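Local coordinates for GTPase activator-like protein (Chaetomium thermophilum, PDB 5HIU) that probably acts as a GTPase activator, the present piece being the all-helical N-terminal part of this TSC2 protein, at residues 377-382 with 444-449; 345-350 with 390-395; 45-50 with 81-86. One frame throughout, in Å; residues are numbered along the deposited sequence.

Contact 1: residues 377-382 with 444-449; sequences LVEEHW and ELLQRD
Gln447 lies flat over the indole of Trp382, and this stack is the tight part of the contact. Its CG sits over the five-membered ring, 3.6 Å from the centroid and 11° off the ring normal, which makes a CH-pi contact. CB reaches toward the benzo half, 3.5 Å from Trp382 CE3. The bend at chi2 (84°) turns CD back over the ring, and the amide plane ends up only 16° from the indole plane. From there Gln447 NE2 approaches Val378 O at 2.7 Å, but the hydrogen bond is strongly bent and therefore weak. Gln447 CG also lies 3.2 Å from Glu380 O. The indole itself is held by its own segment: Trp382 NE1 gives a short hydrogen bond of 2.5 Å to Leu377 O, which lies almost in the ring plane. That bond helps fix the rotation of the indole that Gln447 rests on. Leu445 CD1 adds an oblique apolar touch at 3.8 Å from Trp382 CH2.

Toward solvent the contact thins out. Leu446 CD1 only brushes Val378 O at 3.8 Å and approaches the carboxylate of the exposed Glu379, while the Val378 side chain starts off away from the partner segment.

Gln447 is the N-cap residue of helix 448-459, and Trp382 lies close to the start of helix 383-391, so the contact joins the starts of two helices. Behind it Phe366 of helix 352-366 meets Trp382 edge-to-face, and Cys451 of helix 448-459 touches both Trp382 and Leu445.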
# COMPACT_ATOMS: atom_id res chain seq x y z
N LEU A 377 -12.61 22.39 18.91
CA LEU A 377 -12.16 23.47 19.74
C LEU A 377 -13.25 24.49 20.16
O LEU A 377 -12.92 25.58 20.64
CB LEU A 377 -10.91 24.13 19.13
CG LEU A 377 -10.87 24.74 17.73
CD1 LEU A 377 -11.58 26.08 17.69
CD2 LEU A 377 -9.43 24.97 17.36
N VAL A 378 -14.53 24.14 20.06
CA VAL A 378 -15.57 25.12 20.39
C VAL A 378 -15.74 25.34 21.89
O VAL A 378 -15.89 26.49 22.31
CB VAL A 378 -16.94 24.84 19.74
CG1 VAL A 378 -16.81 24.77 18.23
CG2 VAL A 378 -17.58 23.59 20.31
N GLU A 379 -15.72 24.28 22.69
CA GLU A 379 -15.97 24.43 24.14
C GLU A 379 -14.69 24.63 24.96
O GLU A 379 -14.68 24.36 26.16
CB GLU A 379 -16.72 23.20 24.69
CG GLU A 379 -18.07 22.90 24.07
CD GLU A 379 -19.20 23.77 24.60
OE1 GLU A 379 -18.97 24.95 24.95
OE2 GLU A 379 -20.34 23.27 24.64
N GLU A 380 -13.62 25.13 24.33
CA GLU A 380 -12.27 24.88 24.82
C GLU A 380 -11.39 26.11 24.95
O GLU A 380 -11.56 27.07 24.21
CB GLU A 380 -11.58 23.91 23.87
CG GLU A 380 -12.39 22.66 23.54
CD GLU A 380 -12.27 21.56 24.58
OE1 GLU A 380 -11.30 21.57 25.36
OE2 GLU A 380 -13.15 20.67 24.59
N HIS A 381 -10.44 26.06 25.87
CA HIS A 381 -9.43 27.11 26.03
C HIS A 381 -8.49 27.15 24.83
O HIS A 381 -7.99 26.10 24.42
CB HIS A 381 -8.58 26.85 27.28
CG HIS A 381 -9.38 26.81 28.55
ND1 HIS A 381 -9.80 27.95 29.20
CD2 HIS A 381 -9.83 25.77 29.29
CE1 HIS A 381 -10.48 27.61 30.28
NE2 HIS A 381 -10.51 26.30 30.36
N TRP A 382 -8.25 28.33 24.27
CA TRP A 382 -7.46 28.45 23.04
C TRP A 382 -6.02 28.93 23.26
O TRP A 382 -5.24 28.95 22.30
CB TRP A 382 -8.18 29.36 22.03
CG TRP A 382 -9.45 28.77 21.45
CD1 TRP A 382 -9.92 27.51 21.65
CD2 TRP A 382 -10.36 29.40 20.53
NE1 TRP A 382 -11.09 27.33 20.94
CE2 TRP A 382 -11.38 28.47 20.25
CE3 TRP A 382 -10.42 30.67 19.94
CZ2 TRP A 382 -12.45 28.76 19.41
CZ3 TRP A 382 -11.49 30.95 19.10
CH2 TRP A 382 -12.49 29.99 18.84
N GLU A 444 -20.16 37.06 22.31
CA GLU A 444 -20.70 35.70 22.13
C GLU A 444 -19.60 34.62 21.99
O GLU A 444 -19.84 33.46 22.29
CB GLU A 444 -21.65 35.68 20.93
CG GLU A 444 -21.71 34.37 20.17
CD GLU A 444 -22.53 34.45 18.89
OE1 GLU A 444 -23.57 35.15 18.90
OE2 GLU A 444 -22.14 33.81 17.89
N LEU A 445 -18.43 35.02 21.51
CA LEU A 445 -17.26 34.14 21.44
C LEU A 445 -16.56 34.03 22.78
O LEU A 445 -15.90 34.96 23.24
CB LEU A 445 -16.26 34.67 20.42
CG LEU A 445 -14.92 33.96 20.32
CD1 LEU A 445 -15.12 32.56 19.77
CD2 LEU A 445 -13.98 34.76 19.43
N LEU A 446 -16.66 32.84 23.36
CA LEU A 446 -16.07 32.54 24.66
C LEU A 446 -14.62 33.01 24.76
O LEU A 446 -14.25 33.81 25.64
CB LEU A 446 -16.12 31.02 24.91
CG LEU A 446 -17.45 30.28 24.77
CD1 LEU A 446 -17.23 28.79 25.00
CD2 LEU A 446 -18.49 30.84 25.74
N GLN A 447 -13.82 32.57 23.80
CA GLN A 447 -12.37 32.56 23.90
C GLN A 447 -11.72 33.86 23.44
O GLN A 447 -10.51 33.91 23.27
CB GLN A 447 -11.81 31.40 23.08
CG GLN A 447 -12.48 30.05 23.35
CD GLN A 447 -13.76 29.82 22.56
OE1 GLN A 447 -14.38 30.77 22.09
NE2 GLN A 447 -14.16 28.57 22.42
N ARG A 448 -12.52 34.90 23.27
CA ARG A 448 -12.07 36.16 22.71
C ARG A 448 -10.84 36.78 23.39
O ARG A 448 -10.03 37.41 22.71
CB ARG A 448 -13.22 37.16 22.74
CG ARG A 448 -12.94 38.49 22.05
CD ARG A 448 -14.19 39.36 21.99
NE ARG A 448 -14.70 39.66 23.33
CZ ARG A 448 -15.59 40.61 23.62
NH1 ARG A 448 -16.09 41.40 22.67
NH2 ARG A 448 -15.97 40.77 24.88
N ASP A 449 -10.71 36.63 24.70
CA ASP A 449 -9.57 37.22 25.42
C ASP A 449 -8.29 36.46 25.08
O ASP A 449 -7.22 37.06 24.96
CB ASP A 449 -9.80 37.28 26.93

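Contact 2: residues 345-350 with 390-395; sequences NVSKSS and AQCATK
Ser347 and Gln391 meet side chain against side chain where their backbones come close. The Ser347 hydroxyl is anti to its backbone N (chi1 -171°) and OG reaches over the aliphatic root of Gln391, 3.4 Å from CB and about as far from CG. The same oxygen lies 3.5 Å from Cys392 SG, so it touches both the methylenes and the sulphur. Gln391 sends CG anti to its own N and then bends at chi2, which places CD; the amide lies beside Lys348. There it crosses the stem of Lys348 at a slant, with NE2 3.4 Å from Lys348 CG. The rest of the lysine runs on, extended, from this crossing and is exposed.

The setting is an alpha-solenoid, built of helices with no strands, and the contact joins two helix ends: helix 336-348 ends near Lys348, while helix 383-391 gives way near Gln391 to a turn that carries Lys395 round. Lys395 then reaches back to the 345-350 segment. Its chain is folded at chi2 (-58°), which places CD, and straight beyond it, so that CE lies 3.7 Å from Ser350 O and 4.0 Å from Lys348 O. NZ is no nearer, at 4.0 Å from Ser350 O; any attraction between the ammonium group and these carbonyls would be loose. Within 345-350, Ser350 OG hydrogen-bonds to Ser349 O at 2.8 Å, coming from above the carbonyl plane. Helix 352-366 backs the contact, with Ile358 and Leu359 against Cys392 and Ala355 against Lys395.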
# COMPACT_ATOMS: atom_id res chain seq x y z
N ASN A 345 5.46 19.55 21.43
CA ASN A 345 6.70 18.81 21.20
C ASN A 345 7.31 19.20 19.87
O ASN A 345 8.43 19.70 19.82
CB ASN A 345 6.43 17.30 21.22
CG ASN A 345 6.41 16.71 22.62
OD1 ASN A 345 6.78 17.36 23.60
ND2 ASN A 345 6.00 15.45 22.71
N VAL A 346 6.52 19.02 18.82
CA VAL A 346 7.02 19.14 17.46
C VAL A 346 7.46 20.55 17.14
O VAL A 346 8.55 20.73 16.58
CB VAL A 346 5.96 18.75 16.41
CG1 VAL A 346 6.52 18.89 15.00
CG2 VAL A 346 5.47 17.32 16.66
N SER A 347 6.65 21.54 17.48
CA SER A 347 6.91 22.94 17.08
C SER A 347 8.29 23.48 17.46
O SER A 347 8.75 24.47 16.87
CB SER A 347 5.85 23.89 17.65
OG SER A 347 5.99 25.18 17.07
N LYS A 348 8.93 22.86 18.45
CA LYS A 348 10.29 23.22 18.84
C LYS A 348 11.28 22.98 17.69
O LYS A 348 11.95 23.91 17.25
CB LYS A 348 10.73 22.42 20.07
CG LYS A 348 9.99 22.79 21.34
CD LYS A 348 10.55 22.03 22.53
CE LYS A 348 9.92 22.49 23.84
NZ LYS A 348 10.57 21.86 25.02
N SER A 349 11.34 21.74 17.22
CA SER A 349 12.34 21.32 16.22
C SER A 349 12.16 22.05 14.89
O SER A 349 11.53 23.11 14.82
CB SER A 349 12.28 19.78 16.02
OG SER A 349 11.25 19.36 15.12
N SER A 350 12.76 21.50 13.84
CA SER A 350 12.39 21.78 12.44
C SER A 350 12.54 23.23 11.99
O SER A 350 13.08 24.09 12.71
CB SER A 350 10.94 21.38 12.23
OG SER A 350 10.12 22.52 12.42
N ALA A 390 2.21 30.46 18.01
CA ALA A 390 3.20 31.53 18.11
C ALA A 390 4.61 30.98 17.95
O ALA A 390 5.43 31.57 17.24
CB ALA A 390 3.07 32.25 19.44
N GLN A 391 4.87 29.85 18.59
CA GLN A 391 6.15 29.16 18.42
C GLN A 391 6.49 28.93 16.94
O GLN A 391 7.65 29.02 16.56
CB GLN A 391 6.13 27.84 19.17
CG GLN A 391 7.51 27.24 19.37
CD GLN A 391 7.68 26.59 20.73
OE1 GLN A 391 6.77 26.61 21.56
NE2 GLN A 391 8.85 26.02 20.97
N CYS A 392 5.48 28.66 16.10
CA CYS A 392 5.70 28.55 14.64
C CYS A 392 6.01 29.90 13.98
O CYS A 392 6.47 29.94 12.84
CB CYS A 392 4.47 27.95 13.94
SG CYS A 392 3.79 26.50 14.74
N ALA A 393 5.70 30.99 14.68
CA ALA A 393 6.09 32.33 14.26
C ALA A 393 7.57 32.61 14.54
O ALA A 393 8.15 33.53 13.97
CB ALA A 393 5.21 33.38 14.93
N THR A 394 8.17 31.81 15.43
CA THR A 394 9.62 31.86 15.66
C THR A 394 10.36 31.42 14.40
O THR A 394 11.49 31.83 14.16
CB THR A 394 10.08 30.94 16.81
OG1 THR A 394 9.79 29.57 16.49
CG2 THR A 394 9.42 31.31 18.13
N LYS A 395 9.74 30.56 13.61
CA LYS A 395 10.31 30.15 12.35
C LYS A 395 9.83 31.02 11.19
O LYS A 395 9.66 30.55 10.08
CB LYS A 395 10.00 28.67 12.12
CG LYS A 395 10.39 27.77 13.30
CD LYS A 395 11.87 27.90 13.61
CE LYS A 395 12.29 27.07 14.80
NZ LYS A 395 13.76 27.24 15.05

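Contact 3: residues 45-50 with 81-86; sequences KLRFAV and SWELLI
Leu84 pushes one methyl, CD1, against helix 36-52, meeting Leu46, Arg47 and Val50. Its CG is anti to the backbone N (chi1 164°), and the turn at chi2 then swings CD1 across to the facing helix. The methyl comes to 3.8 Å from Leu46 CB, and 3.7 Å from the backbone N of Arg47, so it packs on main chain as well as side chain. Val50 CG2 is a more distant neighbour, 4.4 Å from the same methyl.

Beside this apolar touch, Arg47 and Glu83 cross. Arg47 leaves with CG anti to its N and CD fully extended, which brings the methylenes against Glu83: CD is 3.3 Å from Glu83 CB and equally near the Glu83 carbonyl oxygen. A bend at chi3 (80°) turns NE away from the straight course. Glu83, whose chain is extended beyond CG, brings OE1 over one face of the guanidinium, 4.0 Å from Arg47 NH1. No N-H points at that oxygen, so any attraction is probably between the charges only, beyond salt-bridge range. The hydrogen bond of Arg47 NH1 goes instead to Asn44 OD1, one turn back, and Phe48 CD1 lies beyond the opposite guanidinium face, offset toward the rim. Glu83 OE2 has a weak bond to Tyr117 OH.

The two short helical segments run nearly parallel, 14° apart, with axes 8.9 Å from each other. Helix 59-65 packs beside both, Ile61 touching Val50 and Leu84; helix 22-33 covers Leu46, and helix 115-126 lies beyond, against Trp82 and Ile86.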
# COMPACT_ATOMS: atom_id res chain seq x y z
N LYS A 45 1.53 -28.88 -30.72
CA LYS A 45 0.32 -29.24 -31.45
C LYS A 45 -0.87 -29.41 -30.52
O LYS A 45 -1.92 -28.83 -30.74
CB LYS A 45 0.55 -30.52 -32.23
CG LYS A 45 1.46 -30.32 -33.42
CD LYS A 45 1.87 -31.63 -34.02
CE LYS A 45 2.63 -31.44 -35.31
NZ LYS A 45 3.05 -32.79 -35.78
N LEU A 46 -0.69 -30.23 -29.48
CA LEU A 46 -1.68 -30.32 -28.41
C LEU A 46 -2.09 -28.95 -27.89
O LEU A 46 -3.26 -28.70 -27.64
CB LEU A 46 -1.12 -31.12 -27.25
CG LEU A 46 -1.27 -32.60 -27.48
CD1 LEU A 46 -0.34 -33.37 -26.54
CD2 LEU A 46 -2.72 -32.99 -27.28
N ARG A 47 -1.14 -28.06 -27.70
CA ARG A 47 -1.53 -26.76 -27.21
C ARG A 47 -2.56 -26.17 -28.15
O ARG A 47 -3.46 -25.47 -27.70
CB ARG A 47 -0.35 -25.83 -27.06
CG ARG A 47 -0.72 -24.56 -26.35
CD ARG A 47 0.47 -23.63 -26.21
NE ARG A 47 0.74 -22.87 -27.43
CZ ARG A 47 1.65 -23.20 -28.36
NH1 ARG A 47 2.38 -24.30 -28.23
NH2 ARG A 47 1.82 -22.42 -29.41
N PHE A 48 -2.43 -26.45 -29.43
CA PHE A 48 -3.43 -26.05 -30.43
C PHE A 48 -4.71 -26.87 -30.29
O PHE A 48 -5.81 -26.32 -30.33
CB PHE A 48 -2.84 -26.15 -31.85
CG PHE A 48 -2.22 -24.88 -32.33
CD1 PHE A 48 -1.12 -24.35 -31.67
CD2 PHE A 48 -2.74 -24.20 -33.41
CE1 PHE A 48 -0.55 -23.16 -32.08
CE2 PHE A 48 -2.17 -23.01 -33.83
CZ PHE A 48 -1.08 -22.48 -33.15
N ALA A 49 -4.56 -28.18 -30.14
CA ALA A 49 -5.68 -29.11 -29.99
C ALA A 49 -6.57 -28.79 -28.80
O ALA A 49 -7.79 -28.70 -28.92
CB ALA A 49 -5.16 -30.53 -29.85
N VAL A 50 -5.93 -28.63 -27.65
CA VAL A 50 -6.62 -28.26 -26.43
C VAL A 50 -7.40 -26.97 -26.67
O VAL A 50 -8.58 -26.91 -26.34
CB VAL A 50 -5.63 -28.12 -25.25
CG1 VAL A 50 -6.26 -27.42 -24.06
CG2 VAL A 50 -5.09 -29.49 -24.85
N SER A 81 6.06 -26.51 -23.01
CA SER A 81 5.29 -27.24 -22.00
C SER A 81 4.46 -26.30 -21.13
O SER A 81 3.30 -26.58 -20.86
CB SER A 81 6.25 -28.08 -21.15
OG SER A 81 5.55 -28.91 -20.22
N TRP A 82 5.06 -25.20 -20.69
CA TRP A 82 4.34 -24.21 -19.89
C TRP A 82 3.12 -23.71 -20.61
O TRP A 82 2.07 -23.51 -20.03
CB TRP A 82 5.20 -23.00 -19.61
CG TRP A 82 6.08 -23.12 -18.47
CD1 TRP A 82 7.43 -23.08 -18.49
CD2 TRP A 82 5.69 -23.25 -17.13
NE1 TRP A 82 7.92 -23.18 -17.23
CE2 TRP A 82 6.87 -23.30 -16.36
CE3 TRP A 82 4.47 -23.35 -16.48
CZ2 TRP A 82 6.86 -23.43 -14.98
CZ3 TRP A 82 4.46 -23.49 -15.10
CH2 TRP A 82 5.65 -23.53 -14.37
N GLU A 83 3.28 -23.49 -21.89
CA GLU A 83 2.19 -22.98 -22.70
C GLU A 83 1.07 -23.99 -22.84
O GLU A 83 -0.10 -23.62 -22.97
CB GLU A 83 2.71 -22.57 -24.05
CG GLU A 83 3.71 -21.45 -23.89
CD GLU A 83 4.26 -20.98 -25.20
OE1 GLU A 83 4.67 -21.84 -26.02
OE2 GLU A 83 4.27 -19.73 -25.35
N LEU A 84 1.44 -25.26 -22.82
CA LEU A 84 0.48 -26.32 -22.92
C LEU A 84 -0.23 -26.46 -21.59
O LEU A 84 -1.44 -26.71 -21.56
CB LEU A 84 1.17 -27.62 -23.32
CG LEU A 84 0.40 -28.92 -23.12
CD1 LEU A 84 -0.75 -29.01 -24.11
CD2 LEU A 84 1.35 -30.10 -23.26
N LEU A 85 0.52 -26.31 -20.50
CA LEU A 85 -0.04 -26.45 -19.14
C LEU A 85 -0.99 -25.29 -18.84
O LEU A 85 -2.05 -25.46 -18.23
CB LEU A 85 1.08 -26.53 -18.10
CG LEU A 85 2.00 -27.76 -18.10
CD1 LEU A 85 3.01 -27.67 -16.96
CD2 LEU A 85 1.24 -29.08 -17.99
N ILE A 86 -0.61 -24.11 -19.29
CA ILE A 86 -1.41 -22.91 -19.14
C ILE A 86 -2.77 -23.09 -19.79
O ILE A 86 -3.80 -22.73 -19.21
CB ILE A 86 -0.66 -21.71 -19.74
CG1 ILE A 86 0.34 -21.21 -18.72
CG2 ILE A 86 -1.60 -20.59 -20.12
CD1 ILE A 86 1.47 -20.44 -19.32

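Overall arrangement
Contact 3 comes first along the chain and closes before the others open, near the N-terminal end of an elongated, strand-free helical solenoid. Contacts 1 and 2 lie past the chain's centre on the opposite side, their centres about 76 Å and 67 Å from that of contact 3. Those two interlock in sequence, in the order 345-350, 377-382, 390-395, 444-449. Their centres are about 23 Å apart and they do not touch. Helix 383-391 links them, starting close to Trp382 and running down to contact 2, and helix 336-348 also runs between them. All three join parts of the chain no more than about 62 residues apart, as expected where each helix packs on its neighbours in a solenoid.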